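Local coordinates for MexT protein (PDB 6L33) that is a LysR-type transcriptional activator of the MexEF-OprN efflux pump, probably binding DNA through a domain absent from this regulatory-domain piece, at residues B[12-17]-B[39-44]; B[58-63]-B[181-186]; B[45-50]-B[108-113]; B[28-33]-B[199-204]. All coordinates share one frame; numbering follows the deposited sequence.

Contact 1 of 4, residues B[12-17]-B[39-44]; sequences IGLSDD and LVVRRA. With SO4 (sulfate ion), chain E.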
# COMPACT_ATOMS: atom_id res chain seq x y z
N ILE B 12 -6.62 -0.93 -13.96
CA ILE B 12 -5.59 -1.96 -13.92
C ILE B 12 -5.21 -2.23 -12.47
O ILE B 12 -5.41 -1.40 -11.58
CB ILE B 12 -4.33 -1.56 -14.74
CG1 ILE B 12 -3.57 -0.44 -14.03
CG2 ILE B 12 -4.71 -1.14 -16.15
CD1 ILE B 12 -2.28 -0.05 -14.73
N GLY B 13 -4.66 -3.42 -12.25
CA GLY B 13 -4.19 -3.83 -10.94
C GLY B 13 -2.68 -4.00 -10.95
O GLY B 13 -2.12 -4.58 -11.88
N LEU B 14 -2.03 -3.48 -9.91
CA LEU B 14 -0.58 -3.51 -9.86
C LEU B 14 -0.11 -3.93 -8.47
O LEU B 14 -0.65 -3.46 -7.46
CB LEU B 14 0.04 -2.15 -10.22
CG LEU B 14 -0.09 -1.65 -11.66
CD1 LEU B 14 0.60 -0.31 -11.81
CD2 LEU B 14 0.46 -2.67 -12.65
N SER B 15 0.87 -4.82 -8.43
CA SER B 15 1.59 -5.09 -7.20
C SER B 15 2.27 -3.81 -6.72
O SER B 15 2.68 -2.97 -7.53
CB SER B 15 2.61 -6.21 -7.41
OG SER B 15 3.36 -6.45 -6.23
N ASP B 16 2.40 -3.67 -5.40
CA ASP B 16 2.85 -2.39 -4.86
C ASP B 16 4.31 -2.11 -5.21
O ASP B 16 4.70 -0.95 -5.35
CB ASP B 16 2.63 -2.34 -3.35
CG ASP B 16 3.66 -3.14 -2.57
OD1 ASP B 16 3.55 -4.38 -2.51
OD2 ASP B 16 4.58 -2.51 -1.99
N ASP B 17 5.13 -3.16 -5.39
CA ASP B 17 6.50 -2.93 -5.82
C ASP B 17 6.58 -2.61 -7.31
O ASP B 17 7.33 -1.72 -7.71
CB ASP B 17 7.37 -4.15 -5.48
CG ASP B 17 6.77 -5.46 -5.98
OD1 ASP B 17 5.63 -5.44 -6.49
OD2 ASP B 17 7.44 -6.51 -5.85
N LEU B 39 -6.51 6.82 -16.02
CA LEU B 39 -6.02 5.55 -15.50
C LEU B 39 -6.36 5.42 -14.02
O LEU B 39 -6.03 6.31 -13.22
CB LEU B 39 -4.52 5.42 -15.71
CG LEU B 39 -3.92 4.05 -15.37
CD1 LEU B 39 -4.54 2.97 -16.24
CD2 LEU B 39 -2.40 4.07 -15.53
N VAL B 40 -7.00 4.32 -13.65
CA VAL B 40 -7.26 3.97 -12.26
C VAL B 40 -6.45 2.72 -11.94
O VAL B 40 -6.59 1.69 -12.61
CB VAL B 40 -8.76 3.73 -12.00
CG1 VAL B 40 -8.98 3.25 -10.57
CG2 VAL B 40 -9.55 5.00 -12.28
N VAL B 41 -5.59 2.82 -10.93
CA VAL B 41 -4.73 1.71 -10.51
C VAL B 41 -5.26 1.18 -9.18
O VAL B 41 -5.38 1.94 -8.21
CB VAL B 41 -3.26 2.14 -10.39
CG1 VAL B 41 -2.40 0.94 -10.02
CG2 VAL B 41 -2.78 2.78 -11.68
N ARG B 42 -5.57 -0.11 -9.14
CA ARG B 42 -5.96 -0.79 -7.92
C ARG B 42 -4.80 -1.64 -7.41
O ARG B 42 -3.99 -2.14 -8.19
CB ARG B 42 -7.19 -1.67 -8.16
CG ARG B 42 -8.36 -0.96 -8.83
CD ARG B 42 -8.90 0.18 -7.97
NE ARG B 42 -9.13 -0.25 -6.60
CZ ARG B 42 -10.21 -0.92 -6.19
NH1 ARG B 42 -11.16 -1.25 -7.06
NH2 ARG B 42 -10.33 -1.27 -4.92
N ARG B 43 -4.74 -1.80 -6.09
CA ARG B 43 -3.72 -2.65 -5.48
C ARG B 43 -4.02 -4.11 -5.76
O ARG B 43 -5.17 -4.56 -5.62
CB ARG B 43 -3.65 -2.40 -3.97
CG ARG B 43 -2.83 -3.41 -3.19
CD ARG B 43 -1.34 -3.32 -3.52
NE ARG B 43 -0.82 -1.97 -3.30
CZ ARG B 43 -0.45 -1.49 -2.12
NH1 ARG B 43 -0.55 -2.25 -1.04
NH2 ARG B 43 0.02 -0.26 -2.02
N ALA B 44 -3.00 -4.87 -6.16
CA ALA B 44 -3.16 -6.27 -6.53
C ALA B 44 -2.10 -7.12 -5.84
O ALA B 44 -0.96 -6.69 -5.67
CB ALA B 44 -3.08 -6.47 -8.04
S SO4 E . -7.14 -0.00 -3.38
O1 SO4 E . -8.55 -0.19 -3.05
O2 SO4 E . -6.31 -0.78 -2.47
O3 SO4 E . -6.91 -0.44 -4.75
O4 SO4 E . -6.80 1.41 -3.26
O HOH W 1 -0.30 -0.97 -6.11
O HOH W 2 1.66 -7.86 -4.56
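Ile12 and Leu14 exchange backbone hydrogen bonds with Val40, Arg42 and Ala44, joining the two parallel strands of a beta-alpha-beta unit (strand 9-14, helix 18-33, strand 38-43) in the periplasmic-binding-protein-like fold of the LysR regulatory domain. The ladder is regular: Ile12 N donates to Val40 O (2.9 Å), Arg42 N to Ile12 O (2.8 Å) and Leu14 N to Arg42 O (2.9 Å). The last rung is different, for Ala44 N reaches Leu14 O at 3.0 Å from 59° above the carbonyl plane. A water lies 2.9 Å from Leu14 O and accepts from Arg43 NE. A second water donates to both Ser15 OG and Ala44 O, while Ser15 OG donates to Asp17 OD1 over a doubtfully short distance. On the face carrying Ile12 and Val41, aliphatic branches meet, with Leu14 CD1 packing on Val41 CG1 at 3.7 Å. Strand 38-43 borders the second subunit, where Gln136 accepts from Arg43 NH2; in the same chain, the carboxylate of Asp16 takes the backbone N-H groups of Phe137 and Asn138. A sulfate ion, probably from the crystallisation liquor, accepts from Arg42 NE and Arg43 N through O3 and from Arg42 NH2 through O1, and is also bound by Arg43 NH1 of the second subunit. Asp16 CB lies over the centre of one face of the Arg43 guanidinium, 3.4 Å from Arg43 CZ.

Contact 2 of 4, residues B[58-63]-B[181-186]; sequences ISVGVS and LSMAWR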
# COMPACT_ATOMS: atom_id res chain seq x y z
N ILE B 58 -10.68 -4.68 -12.45
CA ILE B 58 -9.58 -4.37 -13.35
C ILE B 58 -9.79 -5.15 -14.64
O ILE B 58 -10.47 -6.18 -14.66
CB ILE B 58 -8.19 -4.70 -12.75
CG1 ILE B 58 -8.02 -6.22 -12.58
CG2 ILE B 58 -7.98 -3.97 -11.43
CD1 ILE B 58 -6.64 -6.63 -12.08
N SER B 59 -9.22 -4.64 -15.72
CA SER B 59 -9.18 -5.38 -16.97
C SER B 59 -7.89 -6.15 -17.15
O SER B 59 -7.87 -7.17 -17.85
CB SER B 59 -9.37 -4.44 -18.16
OG SER B 59 -8.25 -3.58 -18.32
N VAL B 60 -6.81 -5.70 -16.51
CA VAL B 60 -5.51 -6.35 -16.60
C VAL B 60 -4.75 -6.04 -15.33
O VAL B 60 -4.95 -5.00 -14.70
CB VAL B 60 -4.74 -5.87 -17.86
CG1 VAL B 60 -4.51 -4.37 -17.81
CG2 VAL B 60 -3.42 -6.63 -18.02
N GLY B 61 -3.89 -6.97 -14.93
CA GLY B 61 -3.07 -6.77 -13.75
C GLY B 61 -1.65 -7.22 -14.00
O GLY B 61 -1.39 -8.16 -14.76
N VAL B 62 -0.71 -6.53 -13.36
CA VAL B 62 0.69 -6.92 -13.33
C VAL B 62 1.04 -7.15 -11.87
O VAL B 62 1.19 -6.19 -11.09
CB VAL B 62 1.61 -5.87 -13.96
CG1 VAL B 62 3.04 -6.39 -14.01
CG2 VAL B 62 1.12 -5.53 -15.36
N SER B 63 1.17 -8.42 -11.49
CA SER B 63 1.24 -8.81 -10.09
C SER B 63 1.96 -10.14 -10.00
O SER B 63 2.12 -10.85 -10.99
CB SER B 63 -0.17 -8.91 -9.48
OG SER B 63 -0.11 -9.12 -8.08
N LEU B 181 6.12 -13.00 -11.50
CA LEU B 181 5.41 -11.79 -11.90
C LEU B 181 4.72 -12.06 -13.22
O LEU B 181 5.34 -12.55 -14.17
CB LEU B 181 6.37 -10.60 -12.03
CG LEU B 181 6.64 -9.71 -10.82
CD1 LEU B 181 7.54 -8.54 -11.21
CD2 LEU B 181 5.35 -9.22 -10.18
N SER B 182 3.42 -11.78 -13.28
CA SER B 182 2.62 -12.09 -14.46
C SER B 182 1.85 -10.86 -14.92
O SER B 182 1.56 -9.96 -14.13
CB SER B 182 1.61 -13.22 -14.19
OG SER B 182 2.25 -14.48 -14.13
N MSE B 183 1.54 -10.83 -16.21
CA MSE B 183 0.46 -9.99 -16.70
C MSE B 183 -0.72 -10.90 -16.96
O MSE B 183 -0.60 -11.88 -17.70
CB MSE B 183 0.84 -9.23 -17.97
CG MSE B 183 -0.33 -8.43 -18.53
SE MSE B 183 0.07 -7.42 -20.14
CE MSE B 183 1.73 -6.58 -19.58
N ALA B 184 -1.86 -10.60 -16.35
CA ALA B 184 -3.03 -11.45 -16.46
C ALA B 184 -4.25 -10.61 -16.80
O ALA B 184 -4.42 -9.50 -16.28
CB ALA B 184 -3.29 -12.23 -15.16
N TRP B 185 -5.08 -11.14 -17.69
CA TRP B 185 -6.30 -10.47 -18.09
C TRP B 185 -7.36 -11.53 -18.36
O TRP B 185 -7.07 -12.72 -18.46
CB TRP B 185 -6.08 -9.56 -19.30
CG TRP B 185 -5.65 -10.28 -20.55
CD1 TRP B 185 -6.45 -10.66 -21.59
CD2 TRP B 185 -4.32 -10.68 -20.90
NE1 TRP B 185 -5.70 -11.28 -22.56
CE2 TRP B 185 -4.39 -11.31 -22.16
CE3 TRP B 185 -3.07 -10.58 -20.27
CZ2 TRP B 185 -3.27 -11.83 -22.80
CZ3 TRP B 185 -1.96 -11.10 -20.91
CH2 TRP B 185 -2.06 -11.72 -22.16
N ARG B 186 -8.60 -11.07 -18.47
CA ARG B 186 -9.74 -11.95 -18.63
C ARG B 186 -9.93 -12.32 -20.09
O ARG B 186 -9.66 -11.52 -21.00
CB ARG B 186 -11.00 -11.27 -18.09
CG ARG B 186 -11.25 -9.92 -18.72
CD ARG B 186 -10.57 -8.78 -17.96
NE ARG B 186 -11.15 -8.55 -16.65
CZ ARG B 186 -12.41 -8.17 -16.44
NH1 ARG B 186 -13.24 -7.96 -17.46
NH2 ARG B 186 -12.84 -8.00 -15.20
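Val60 CG2 stands anti to its backbone N, CG of the selenomethionine Met183 is likewise anti to its own (chi1 176°), and the two carbons meet at 3.6 Å as their side chains cross at a slant. Beyond CG, the Met183 chain runs straight before bending at chi3 (-47°), which sets CE 4.4 Å from Val62 CG2. Val60, Val62, Met183 and Trp185 occupy the same sheet face, the one packed against helix 193-203, where Arg199 makes a cation-pi contact with Trp185. In the mixed five-stranded sheet of the periplasmic-binding-protein-like fold, strand 181-186, coming late in the chain, runs antiparallel between strands 60-62 and 72-78. Two hydrogen-bonded pairs knit its backbone to strand 60-62. Gly61 N and O bond to Ala184 O and N, and Ser63 N and O bond to Ser182 O and N, the bond from Ser182 N to Ser63 O being 2.8 Å long. Leu181 extends CD2 to within 3.5 Å of the Ser63 carbonyl carbon. Where the pairing ends, Arg186 folds back over segment 58-63. Its CD lies 3.1 Å from Ser59 O, and Ile58 O sits over one face of the guanidinium, 3.0 Å from Arg186 NH2 but poorly angled for a hydrogen bond. Arg186 NH1 instead donates to Gln189 OE1, while Ser59 OG is hydrogen-bonded to Glu195 OE2.

Contact 3 of 4, residues B[45-50]-B[108-113]; sequences NYLLMP and SFAGDL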
# COMPACT_ATOMS: atom_id res chain seq x y z
N ASN B 45 -2.51 -8.33 -5.45
CA ASN B 45 -1.60 -9.35 -4.94
C ASN B 45 -2.14 -10.70 -5.39
O ASN B 45 -3.23 -10.79 -5.96
CB ASN B 45 -1.45 -9.27 -3.41
CG ASN B 45 -2.77 -9.43 -2.68
OD1 ASN B 45 -3.32 -10.53 -2.60
ND2 ASN B 45 -3.27 -8.34 -2.12
N TYR B 46 -1.37 -11.76 -5.14
CA TYR B 46 -1.77 -13.05 -5.69
C TYR B 46 -3.04 -13.60 -5.06
O TYR B 46 -3.64 -14.52 -5.63
CB TYR B 46 -0.63 -14.07 -5.57
CG TYR B 46 -0.26 -14.50 -4.16
CD1 TYR B 46 -0.99 -15.47 -3.49
CD2 TYR B 46 0.85 -13.95 -3.52
CE1 TYR B 46 -0.65 -15.86 -2.21
CE2 TYR B 46 1.20 -14.34 -2.24
CZ TYR B 46 0.44 -15.29 -1.59
OH TYR B 46 0.79 -15.68 -0.32
N LEU B 47 -3.48 -13.06 -3.92
CA LEU B 47 -4.76 -13.47 -3.35
C LEU B 47 -5.93 -12.69 -3.93
O LEU B 47 -6.98 -13.28 -4.23
CB LEU B 47 -4.74 -13.31 -1.82
CG LEU B 47 -3.89 -14.29 -1.01
CD1 LEU B 47 -4.11 -14.07 0.48
CD2 LEU B 47 -4.21 -15.73 -1.40
N LEU B 48 -5.78 -11.37 -4.09
CA LEU B 48 -6.85 -10.54 -4.63
C LEU B 48 -6.98 -10.65 -6.14
O LEU B 48 -8.01 -10.24 -6.69
CB LEU B 48 -6.63 -9.08 -4.26
CG LEU B 48 -6.82 -8.63 -2.81
CD1 LEU B 48 -6.66 -7.12 -2.71
CD2 LEU B 48 -8.18 -9.07 -2.29
N MSE B 49 -5.97 -11.19 -6.82
CA MSE B 49 -5.91 -11.15 -8.28
C MSE B 49 -7.11 -11.81 -8.99
O MSE B 49 -7.69 -11.20 -9.88
CB MSE B 49 -4.59 -11.77 -8.75
CG MSE B 49 -4.29 -11.53 -10.21
SE MSE B 49 -4.19 -9.63 -10.63
CE MSE B 49 -4.22 -9.81 -12.57
N PRO B 50 -7.49 -13.04 -8.61
CA PRO B 50 -8.69 -13.62 -9.23
C PRO B 50 -9.96 -12.84 -8.90
O PRO B 50 -10.84 -12.74 -9.76
CB PRO B 50 -8.74 -15.04 -8.66
CG PRO B 50 -7.86 -15.04 -7.48
CD PRO B 50 -6.81 -14.02 -7.74
N SER B 108 2.11 -10.54 4.39
CA SER B 108 0.89 -11.34 4.36
C SER B 108 -0.25 -10.45 3.92
O SER B 108 -0.52 -9.42 4.56
CB SER B 108 0.61 -11.96 5.73
OG SER B 108 -0.69 -12.52 5.78
N PHE B 109 -0.92 -10.83 2.84
CA PHE B 109 -1.95 -9.99 2.24
C PHE B 109 -3.32 -10.19 2.86
O PHE B 109 -4.26 -9.46 2.51
CB PHE B 109 -2.00 -10.26 0.73
CG PHE B 109 -0.68 -10.06 0.05
CD1 PHE B 109 -0.12 -8.80 -0.07
CD2 PHE B 109 0.03 -11.14 -0.45
CE1 PHE B 109 1.10 -8.61 -0.68
CE2 PHE B 109 1.25 -10.96 -1.07
CZ PHE B 109 1.79 -9.70 -1.19
N ALA B 110 -3.46 -11.13 3.80
CA ALA B 110 -4.75 -11.37 4.44
C ALA B 110 -4.63 -11.59 5.94
O ALA B 110 -5.55 -12.16 6.54
CB ALA B 110 -5.47 -12.56 3.79
N GLY B 111 -3.53 -11.17 6.56
CA GLY B 111 -3.42 -11.23 8.01
C GLY B 111 -2.97 -12.54 8.59
O GLY B 111 -3.05 -12.71 9.82
N ASP B 112 -2.52 -13.49 7.78
CA ASP B 112 -1.98 -14.73 8.32
C ASP B 112 -0.61 -14.49 8.94
O ASP B 112 0.18 -13.69 8.44
CB ASP B 112 -1.89 -15.79 7.23
CG ASP B 112 -1.93 -17.20 7.78
OD1 ASP B 112 -1.96 -17.35 9.02
OD2 ASP B 112 -1.92 -18.16 6.98
N LEU B 113 -0.34 -15.18 10.04
CA LEU B 113 0.96 -15.09 10.70
C LEU B 113 1.94 -16.15 10.21
O LEU B 113 3.09 -16.15 10.66
CB LEU B 113 0.79 -15.19 12.22
CG LEU B 113 0.53 -13.85 12.90
CD1 LEU B 113 0.35 -14.02 14.39
CD2 LEU B 113 1.65 -12.87 12.60
O HOH W 3 -0.28 -13.72 1.91
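Between the two lobes of the LysR regulatory domain, the turn leading into helix 49-55 meets the loop that follows strand 103-107, with Asn45 and Tyr46 gripping the ring of Phe109. Asn45 lies over one ring face: its CB makes a CH-pi contact, 3.5 Å from the ring centroid and almost on the normal. CG of Asn45 lies between the backbone N and the carbonyl carbon (chi1 59°), which places the amide carbon 3.5 Å from Phe109 CG, and the amide is stacked 6° from parallel with the ring. The amide is positioned by an Asx turn. Asn45 OD1 accepts from Leu47 N on a lone pair (2.9 Å) and from Leu48 N, which comes from above the carbonyl plane (3.0 Å). Tyr46 meets the rim of the same ring in an offset edge-to-face pair, the planes at 89° and the centroids 5.5 Å apart; the edge of Phe109 at CE2 points toward the face of Tyr46. Phe179 makes another edge-to-face contact with Tyr46. Toward the surface, Leu47 CD1 touches Ala110 CB at 3.9 Å. The two backbone N-H groups on OD1 thus fix the rotation of the amide and hold it flat against Phe109, so the direct link between the segments is apolar and aromatic, while a water that accepts from Phe109 N and is hydrogen-bonded to Tyr46 OH supplies a polar one.

Contact 4 of 4, residues B[28-33]-B[199-204]; sequences RRLRAE and RSRISM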
# COMPACT_ATOMS: atom_id res chain seq x y z
N ARG B 28 3.53 8.46 -18.82
CA ARG B 28 3.97 9.42 -19.83
C ARG B 28 3.58 9.00 -21.24
O ARG B 28 3.26 9.86 -22.07
CB ARG B 28 5.49 9.61 -19.73
CG ARG B 28 5.94 10.25 -18.43
CD ARG B 28 7.44 10.50 -18.43
NE ARG B 28 8.20 9.32 -17.99
CZ ARG B 28 8.80 9.21 -16.81
NH1 ARG B 28 8.74 10.21 -15.94
NH2 ARG B 28 9.46 8.11 -16.50
N ARG B 29 3.57 7.70 -21.52
CA ARG B 29 3.24 7.23 -22.86
C ARG B 29 1.75 7.44 -23.16
O ARG B 29 1.39 8.00 -24.20
CB ARG B 29 3.63 5.77 -23.03
CG ARG B 29 3.59 5.26 -24.48
CD ARG B 29 3.98 6.36 -25.47
NE ARG B 29 4.74 5.86 -26.61
CZ ARG B 29 4.20 5.37 -27.71
NH1 ARG B 29 2.88 5.30 -27.83
NH2 ARG B 29 4.97 4.94 -28.70
N LEU B 30 0.88 6.98 -22.26
CA LEU B 30 -0.56 7.14 -22.49
C LEU B 30 -0.94 8.61 -22.58
O LEU B 30 -1.80 8.99 -23.38
CB LEU B 30 -1.36 6.45 -21.39
CG LEU B 30 -1.35 4.92 -21.28
CD1 LEU B 30 -1.33 4.26 -22.63
CD2 LEU B 30 -0.18 4.45 -20.48
N ARG B 31 -0.31 9.45 -21.76
CA ARG B 31 -0.59 10.88 -21.80
C ARG B 31 -0.22 11.49 -23.15
O ARG B 31 -1.00 12.27 -23.72
CB ARG B 31 0.17 11.58 -20.67
CG ARG B 31 -0.20 13.04 -20.45
CD ARG B 31 0.48 13.55 -19.20
NE ARG B 31 0.38 12.58 -18.11
CZ ARG B 31 1.35 12.31 -17.25
NH1 ARG B 31 2.52 12.93 -17.35
NH2 ARG B 31 1.16 11.41 -16.29
N ALA B 32 0.95 11.13 -23.68
CA ALA B 32 1.44 11.75 -24.90
C ALA B 32 0.61 11.35 -26.12
O ALA B 32 0.40 12.16 -27.03
CB ALA B 32 2.91 11.40 -25.11
N GLU B 33 0.13 10.11 -26.16
CA GLU B 33 -0.59 9.63 -27.33
C GLU B 33 -2.10 9.57 -27.14
O GLU B 33 -2.83 9.59 -28.14
CB GLU B 33 -0.07 8.25 -27.75
CG GLU B 33 -0.55 7.09 -26.91
CD GLU B 33 -0.22 5.75 -27.55
OE1 GLU B 33 0.75 5.10 -27.10
OE2 GLU B 33 -0.92 5.34 -28.50
N ARG B 199 -2.67 -3.23 -22.97
CA ARG B 199 -1.74 -4.29 -22.60
C ARG B 199 -0.44 -4.19 -23.39
O ARG B 199 0.65 -4.39 -22.83
CB ARG B 199 -2.39 -5.66 -22.80
CG ARG B 199 -3.63 -5.88 -21.95
CD ARG B 199 -4.01 -7.34 -21.88
NE ARG B 199 -4.18 -7.93 -23.20
CZ ARG B 199 -5.34 -8.02 -23.84
NH1 ARG B 199 -6.45 -7.56 -23.27
NH2 ARG B 199 -5.39 -8.58 -25.04
N SER B 200 -0.53 -3.88 -24.68
CA SER B 200 0.69 -3.68 -25.46
C SER B 200 1.48 -2.48 -24.96
O SER B 200 2.71 -2.46 -25.06
CB SER B 200 0.36 -3.52 -26.95
OG SER B 200 -0.38 -2.34 -27.19
N ARG B 201 0.80 -1.49 -24.38
CA ARG B 201 1.50 -0.34 -23.82
C ARG B 201 2.17 -0.69 -22.49
O ARG B 201 3.26 -0.19 -22.20
CB ARG B 201 0.54 0.84 -23.66
CG ARG B 201 0.60 1.85 -24.80
CD ARG B 201 0.34 1.17 -26.14
NE ARG B 201 0.57 2.05 -27.28
CZ ARG B 201 0.45 1.67 -28.55
NH1 ARG B 201 0.11 0.42 -28.84
NH2 ARG B 201 0.68 2.53 -29.53
N ILE B 202 1.53 -1.53 -21.68
CA ILE B 202 2.17 -1.99 -20.45
C ILE B 202 3.41 -2.82 -20.78
O ILE B 202 4.46 -2.67 -20.14
CB ILE B 202 1.19 -2.80 -19.58
CG1 ILE B 202 -0.05 -1.97 -19.24
CG2 ILE B 202 1.88 -3.26 -18.30
CD1 ILE B 202 0.07 -1.18 -17.97
N SER B 203 3.29 -3.71 -21.77
CA SER B 203 4.41 -4.59 -22.12
C SER B 203 5.60 -3.82 -22.68
O SER B 203 6.72 -4.33 -22.66
CB SER B 203 3.95 -5.64 -23.13
OG SER B 203 2.86 -6.39 -22.61
N MSE B 204 5.38 -2.60 -23.16
CA MSE B 204 6.44 -1.77 -23.70
C MSE B 204 7.40 -1.31 -22.59
O MSE B 204 8.50 -0.84 -22.87
CB MSE B 204 5.84 -0.56 -24.42
CG MSE B 204 6.82 0.26 -25.25
SE MSE B 204 6.09 2.01 -25.68
CE MSE B 204 4.24 1.49 -26.01
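Leu30 and Arg201 pack where two helices lie on the same side of the sheet in one lobe of the periplasmic-binding-protein-like fold, helix 18-33 of the first beta-alpha-beta unit and the C-terminal helix 193-203. Their short segments cross at 131° with the axes 10.9 Å apart, a wide spacing bridged by long side chains. Arg201 leaves its helix with an unusual chi1 of -97°, bends at chi2, then runs extended through chi3 and chi4. Its aliphatic part passes Leu30 on the way, CG lying 3.8 Å from Leu30 CD1. Glu33 starts from the position between backbone N and carbonyl carbon and is extended beyond CG, and its carboxylate meets the edge of the Arg201 guanidinium, the two planes 62° apart. Arg201 NE is 3.1 Å from Glu33 OE1 in a salt bridge, although the modelled place of that oxygen is uncertain. Glu33 OE2 is held by Trp197 NE1 of the C-terminal helix. On another edge of the guanidinium, Arg201 NH1 donates to Ser200 OG at 3.3 Å, close to the guanidinium plane. Arg29, bent at chi2 and chi3, as modelled turns one guanidinium face to the selenomethionine Met204, though the place of its NH1 is doubtful. The two side chains cross at about a right angle, with Met204 CE 4.1 Å from Arg29 CG.

Contacts 1 and 2 are two seams of one sheet, their centres 9 Å apart, separated by the pairing of strands 9-14 and 60-62, in which Gly13 N and O probably bond to Val60 O and Val62 N. Contact 4 joins helices flanking that sheet; Ile202 CD1 lies 4.2 Å from Ile12 CD1 of contact 1, and Ile202 CG2 is 3.6 Å from Met183 CE of contact 2. Met49 of contact 3 packs CE 3.5 Å from Gly61 CA of contact 2. Contact 3 then reaches the other lobe, about 28 Å between centres from contact 4. Sulfate, probably from the crystallisation liquor and no evidence of an effector, lies by contact 1 and about 5 Å from the Tyr46 side chain.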